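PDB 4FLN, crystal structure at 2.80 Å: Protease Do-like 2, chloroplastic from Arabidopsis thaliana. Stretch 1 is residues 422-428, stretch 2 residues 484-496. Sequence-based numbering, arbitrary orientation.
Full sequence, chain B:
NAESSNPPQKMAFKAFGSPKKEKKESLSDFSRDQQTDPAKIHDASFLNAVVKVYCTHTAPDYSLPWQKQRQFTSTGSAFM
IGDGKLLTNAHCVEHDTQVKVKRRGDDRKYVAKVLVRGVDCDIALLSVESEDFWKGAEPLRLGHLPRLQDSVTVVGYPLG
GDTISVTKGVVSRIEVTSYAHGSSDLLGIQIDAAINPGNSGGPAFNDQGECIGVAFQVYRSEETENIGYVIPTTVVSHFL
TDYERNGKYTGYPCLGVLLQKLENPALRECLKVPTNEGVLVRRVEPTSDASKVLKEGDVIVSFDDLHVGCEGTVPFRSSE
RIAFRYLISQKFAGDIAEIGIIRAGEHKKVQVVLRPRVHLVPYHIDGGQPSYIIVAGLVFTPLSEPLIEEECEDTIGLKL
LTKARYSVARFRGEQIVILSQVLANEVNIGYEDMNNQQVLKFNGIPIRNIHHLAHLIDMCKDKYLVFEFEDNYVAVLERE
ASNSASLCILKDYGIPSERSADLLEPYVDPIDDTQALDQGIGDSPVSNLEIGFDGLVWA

Stretch 1, residues 422-428: VLANEVN
Stretch 2, residues 484-496: SASLCILKDYGIP

A short irregular segment lies along one side of a helix, and the two run in opposite directions: Leu423 sits level with Tyr493 (CA to CA 7.3 Å), Asn425 with Ile489 (CA to CA 7.2 Å) and Val427 with Ala485 (CA to CA 7.7 Å). Each two-residue step in the segment is matched by one step of four along the helix, so Ala485, Ile489 and Tyr493 form the stripe against which the segment packs. Together the stretches bury 391 Å².

The segment starts extended, with Leu423 at phi/psi -84/114, Ala424 at -56/142 and Asn425 at -176/162. It then folds into a type I turn from Asn425 to Asn428, with Glu426 at -62/-21 and Val427 at -80/-32. The turn is closed by a weak bond from Asn428 N to Asn425 O (3.0 Å). Asn428, chi1 p, braces the fold from within: its ND2 donates to Leu423 O (2.8 Å), while its OD1 accepts from Asn425 N (2.8 Å).

The helix is kinked where the N atoms of Leu487 and Cys488 make no bond to the preceding turn. Regular bonds still hold Ile489 N to Ala485 O (2.9 Å), Lys491 N to Leu487 O (3.0 Å) and Asp492 N to Cys488 O (3.1 Å). A cis peptide precedes Gly494, whose phi/psi is -145/157, and the chain continues into extended Ile495 (-136/141), which again turns its CB toward the segment.

Leu423 is the main bump. With chi1 m (-40°) and chi2 t, it gives up 89 Å² to a hollow made by Tyr493, Ile489 and Ile495. Its CB stands almost exactly over the Tyr493 ring, 3.7 Å from the centroid and 3° off the normal, a CH-pi contact in which an aliphatic carbon meets the electron-rich face. On the same side of the ring as CB, Leu423 CD1 reaches Ile495 CD1 at 3.7 Å and Ile489 CG2 at 4.0 Å. Both isoleucines are mt.

Tyr493 (chi1 -82°, chi2 84°) serves two chemistries at once. While its face receives Leu423, its hydroxyl reaches past to the next residue, and Tyr493 OH donates to Ala424 O at 2.7 Å, with that oxygen near the ring plane. This satisfies the carbonyl of Ala424, a buried residue. Ala424 points its CB away overall, yet the small methyl still touches the phenol, with Ala424 CB 3.3 Å from Tyr493 OH.

Farther along, the fit is shallower. Asn425, chi1 t (-168°) and chi2 -97°, lays its amide against aliphatic surface: Asn425 CG is 3.9 Å from Ile489 CG1, and Asn425 OD1 is 3.9 Å from Ala485 CB. Val427, its chi1 off-well at -143°, brings CG2 to 3.7 Å from Ala485 CB, so one methyl receives contacts from two residues of the turn. The rule is a graded one: a large hydrophobic bump and one directed hydrogen bond at the Tyr493 end, small contacts at the Ala485 end, one from an amide oxygen and one from a valine methyl.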

# COMPACT_ATOMS: atom_id res chain seq x y z
N VAL B 422 -2.70 -34.34 -3.46
CA VAL B 422 -2.41 -35.67 -3.99
C VAL B 422 -0.96 -35.71 -4.42
O VAL B 422 -0.53 -34.89 -5.22
CB VAL B 422 -3.27 -36.01 -5.22
CG1 VAL B 422 -2.78 -37.29 -5.85
CG2 VAL B 422 -4.73 -36.14 -4.83
N LEU B 423 -0.18 -36.66 -3.91
CA LEU B 423 1.21 -36.73 -4.34
C LEU B 423 1.23 -37.51 -5.64
O LEU B 423 0.94 -38.72 -5.67
CB LEU B 423 2.05 -37.44 -3.28
CG LEU B 423 1.73 -37.10 -1.83
CD1 LEU B 423 2.55 -37.96 -0.91
CD2 LEU B 423 2.02 -35.65 -1.60
N ALA B 424 1.61 -36.82 -6.72
CA ALA B 424 1.42 -37.34 -8.06
C ALA B 424 2.07 -38.72 -8.28
O ALA B 424 3.15 -39.00 -7.76
CB ALA B 424 1.93 -36.34 -9.08
N ASN B 425 1.39 -39.57 -9.05
CA ASN B 425 1.86 -40.93 -9.33
C ASN B 425 0.93 -41.66 -10.31
O ASN B 425 -0.22 -41.28 -10.50
CB ASN B 425 1.99 -41.73 -8.04
CG ASN B 425 2.74 -43.04 -8.24
OD1 ASN B 425 2.14 -44.11 -8.42
ND2 ASN B 425 4.06 -42.96 -8.22
N GLU B 426 1.44 -42.73 -10.91
CA GLU B 426 0.72 -43.41 -11.98
C GLU B 426 -0.63 -44.01 -11.56
O GLU B 426 -1.48 -44.27 -12.41
CB GLU B 426 1.61 -44.46 -12.64
N VAL B 427 -0.83 -44.25 -10.27
CA VAL B 427 -2.10 -44.81 -9.82
C VAL B 427 -3.19 -43.73 -9.71
O VAL B 427 -4.38 -43.99 -9.89
CB VAL B 427 -1.97 -45.50 -8.46
CG1 VAL B 427 -2.86 -46.73 -8.41
CG2 VAL B 427 -0.53 -45.87 -8.18
N ASN B 428 -2.75 -42.51 -9.38
CA ASN B 428 -3.65 -41.39 -9.16
C ASN B 428 -3.85 -40.44 -10.35
O ASN B 428 -4.43 -39.36 -10.20
CB ASN B 428 -3.28 -40.64 -7.88
CG ASN B 428 -1.87 -40.07 -7.90
OD1 ASN B 428 -1.45 -39.44 -8.87
ND2 ASN B 428 -1.14 -40.29 -6.80
N SER B 484 1.39 -51.51 -3.95
CA SER B 484 2.70 -51.58 -4.60
C SER B 484 3.37 -50.21 -4.69
O SER B 484 4.59 -50.10 -4.64
CB SER B 484 2.57 -52.16 -6.02
OG SER B 484 1.79 -53.34 -6.03
N ALA B 485 2.56 -49.17 -4.84
CA ALA B 485 3.09 -47.83 -5.02
C ALA B 485 3.49 -47.20 -3.70
O ALA B 485 4.27 -46.24 -3.67
CB ALA B 485 2.08 -46.94 -5.75
N SER B 486 2.98 -47.76 -2.60
CA SER B 486 3.16 -47.20 -1.26
C SER B 486 4.59 -46.75 -0.96
O SER B 486 4.85 -45.55 -0.82
CB SER B 486 2.70 -48.21 -0.21
OG SER B 486 2.98 -47.75 1.09
N LEU B 487 5.53 -47.69 -0.88
CA LEU B 487 6.91 -47.33 -0.57
C LEU B 487 7.47 -46.32 -1.58
O LEU B 487 8.17 -45.38 -1.20
CB LEU B 487 7.80 -48.58 -0.49
N CYS B 488 7.13 -46.49 -2.85
CA CYS B 488 7.70 -45.66 -3.90
C CYS B 488 7.28 -44.20 -3.77
O CYS B 488 8.07 -43.28 -4.02
CB CYS B 488 7.34 -46.22 -5.28
SG CYS B 488 7.92 -45.22 -6.68
N ILE B 489 6.02 -44.00 -3.39
CA ILE B 489 5.45 -42.66 -3.30
C ILE B 489 6.02 -41.85 -2.14
O ILE B 489 6.38 -40.68 -2.31
CB ILE B 489 3.92 -42.69 -3.16
CG1 ILE B 489 3.28 -43.29 -4.41
CG2 ILE B 489 3.40 -41.28 -2.90
CD1 ILE B 489 1.78 -43.47 -4.30
N LEU B 490 6.10 -42.47 -0.97
CA LEU B 490 6.57 -41.72 0.19
C LEU B 490 8.08 -41.59 0.20
O LEU B 490 8.63 -40.68 0.82
CB LEU B 490 6.01 -42.26 1.52
CG LEU B 490 6.12 -43.74 1.84
CD1 LEU B 490 7.41 -43.99 2.59
CD2 LEU B 490 4.92 -44.15 2.67
N LYS B 491 8.75 -42.48 -0.52
CA LYS B 491 10.17 -42.30 -0.75
C LYS B 491 10.36 -41.03 -1.57
O LYS B 491 11.05 -40.10 -1.15
CB LYS B 491 10.75 -43.49 -1.48
N ASP B 492 9.71 -40.97 -2.72
CA ASP B 492 9.98 -39.92 -3.70
C ASP B 492 9.60 -38.51 -3.25
O ASP B 492 10.12 -37.52 -3.77
CB ASP B 492 9.33 -40.26 -5.04
N TYR B 493 8.66 -38.40 -2.31
CA TYR B 493 8.13 -37.07 -1.98
C TYR B 493 8.81 -36.12 -0.98
O TYR B 493 8.92 -34.93 -1.25
CB TYR B 493 6.61 -37.10 -1.86
CG TYR B 493 6.01 -37.00 -3.24
CD1 TYR B 493 5.85 -38.14 -4.03
CD2 TYR B 493 5.68 -35.77 -3.80
CE1 TYR B 493 5.34 -38.05 -5.31
CE2 TYR B 493 5.17 -35.68 -5.08
CZ TYR B 493 5.00 -36.82 -5.83
OH TYR B 493 4.49 -36.74 -7.10
N GLY B 494 9.25 -36.61 0.18
CA GLY B 494 9.09 -37.99 0.57
C GLY B 494 8.87 -37.98 2.07
O GLY B 494 9.26 -37.05 2.79
N ILE B 495 8.24 -39.05 2.55
CA ILE B 495 7.60 -38.99 3.84
C ILE B 495 7.92 -40.26 4.61
O ILE B 495 7.97 -41.35 4.04
CB ILE B 495 6.07 -38.82 3.66
CG1 ILE B 495 5.77 -37.76 2.59
CG2 ILE B 495 5.40 -38.44 4.97
CD1 ILE B 495 4.29 -37.58 2.29
N PRO B 496 8.15 -40.11 5.91
CA PRO B 496 8.55 -41.22 6.79
C PRO B 496 7.53 -42.34 6.83
O PRO B 496 7.90 -43.51 6.70
CB PRO B 496 8.63 -40.55 8.16
CG PRO B 496 8.91 -39.11 7.86
CD PRO B 496 8.15 -38.82 6.62